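Local coordinates for pyruvate kinase 1 (Trypanosoma brucei brucei, PDB 4KCT), which transfers phosphate from phosphoenolpyruvate to ADP, giving pyruvate and ATP in the last step of glycolysis, and also has an intrinsic decarboxylase activity, at the interface of chains A and B. Numbering follows the deposited sequence. Chains: chain A/B, Pyruvate kinase 1.

The interface of chains A and B. Residues chain A 373-376, 380; chain B 390-393.
CB, CG and CD of the tilted A:Pro374 ring lie over the oxygen end of one face of the flat B:Gln393 amide, CD 3.5 Å from OE1, and the CG2 methyl of A:Ile373 lies over the same face, 3.8 Å from B:Gln393 CG. A glutamine suits this place because its long, extended chain brings a thin plate across aliphatic groups. This is part of the two-fold contact between pyruvate kinase subunits, which form tetramers, and it involves helix 377-392 of both chains. The carboxylate of B:Glu391 is used differently: the terminal methyl CE of A:Met375 caps its face, 3.9 Å from CD, while A:Ile373 CD1 approaches OE2 close to the carboxylate plane. A bend at chi2 (-78°) turns this acid alongside A:Met375, whose extended, flexible thioether runs the same way and passes SD by B:Glu391 CB at 3.8 Å.

Polar anchoring comes from the backbone. A:Met375 N donates to B:Glu391 O, near the C-terminal end of the helix, over 2.8 Å; the bond is nearly straight at the hydrogen (162°), with the donor tilted 27° from the carbonyl plane. A cis peptide before A:Pro374 shapes the loop that presents this N-H, and the proline stiffens it. Beyond the bond, B:Val392 turns CG1 beside its own backbone N and presses it on A:Ala380 CB at 3.3 Å, a tight fit in which alanine's short side chain allows close approach to the helix.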
# COMPACT_ATOMS: atom_id res chain seq x y z
N ILE A 373 -8.87 -14.88 8.55
CA ILE A 373 -9.65 -14.25 9.62
C ILE A 373 -11.00 -14.97 9.64
O ILE A 373 -11.55 -15.21 8.59
CB ILE A 373 -9.89 -12.74 9.32
CG1 ILE A 373 -8.57 -11.98 9.24
CG2 ILE A 373 -10.82 -12.11 10.35
CD1 ILE A 373 -7.58 -12.34 10.33
N PRO A 374 -11.51 -15.36 10.83
CA PRO A 374 -11.04 -15.03 12.20
C PRO A 374 -9.83 -15.90 12.61
O PRO A 374 -9.77 -17.07 12.24
CB PRO A 374 -12.25 -15.37 13.07
CG PRO A 374 -12.91 -16.52 12.34
CD PRO A 374 -12.76 -16.17 10.87
N MET A 375 -8.89 -15.31 13.35
CA MET A 375 -7.82 -16.08 14.00
C MET A 375 -8.42 -16.78 15.21
O MET A 375 -9.35 -16.26 15.79
CB MET A 375 -6.73 -15.12 14.53
CG MET A 375 -5.97 -14.38 13.47
SD MET A 375 -4.69 -13.40 14.29
CE MET A 375 -3.82 -12.80 12.83
N CYS A 376 -7.74 -17.80 15.72
CA CYS A 376 -8.00 -18.31 17.06
C CYS A 376 -7.60 -17.24 18.07
O CYS A 376 -6.77 -16.38 17.76
CB CYS A 376 -7.19 -19.58 17.32
SG CYS A 376 -7.50 -20.93 16.16
N ALA A 380 -4.62 -14.15 17.77
CA ALA A 380 -4.93 -12.72 17.98
C ALA A 380 -4.19 -12.11 19.16
O ALA A 380 -3.63 -11.00 19.06
CB ALA A 380 -6.43 -12.53 18.12
N PHE B 390 -10.68 -6.97 15.44
CA PHE B 390 -10.74 -7.24 13.99
C PHE B 390 -10.31 -8.68 13.67
O PHE B 390 -10.92 -9.35 12.82
CB PHE B 390 -9.90 -6.22 13.18
CG PHE B 390 -10.54 -4.87 13.08
CD1 PHE B 390 -11.78 -4.72 12.46
CD2 PHE B 390 -9.90 -3.75 13.56
CE1 PHE B 390 -12.42 -3.48 12.43
CE2 PHE B 390 -10.48 -2.48 13.41
CZ PHE B 390 -11.75 -2.36 12.87
N GLU B 391 -9.21 -9.13 14.28
CA GLU B 391 -8.62 -10.42 13.90
C GLU B 391 -9.52 -11.57 14.29
O GLU B 391 -9.51 -12.60 13.63
CB GLU B 391 -7.24 -10.63 14.54
CG GLU B 391 -6.29 -9.47 14.39
CD GLU B 391 -5.65 -9.40 13.03
OE1 GLU B 391 -4.62 -8.70 12.91
OE2 GLU B 391 -6.18 -10.02 12.08
N VAL B 392 -10.23 -11.43 15.42
CA VAL B 392 -11.14 -12.53 15.87
C VAL B 392 -12.60 -12.29 15.52
O VAL B 392 -13.46 -13.05 15.94
CB VAL B 392 -11.05 -12.84 17.39
CG1 VAL B 392 -9.67 -13.27 17.75
CG2 VAL B 392 -11.55 -11.66 18.26
N GLN B 393 -12.87 -11.18 14.83
CA GLN B 393 -14.24 -10.76 14.52
C GLN B 393 -15.10 -10.66 15.78
O GLN B 393 -16.22 -11.19 15.84
CB GLN B 393 -14.90 -11.71 13.48
CG GLN B 393 -14.18 -11.73 12.14
CD GLN B 393 -14.79 -12.72 11.14
OE1 GLN B 393 -15.23 -13.81 11.51
NE2 GLN B 393 -14.78 -12.36 9.90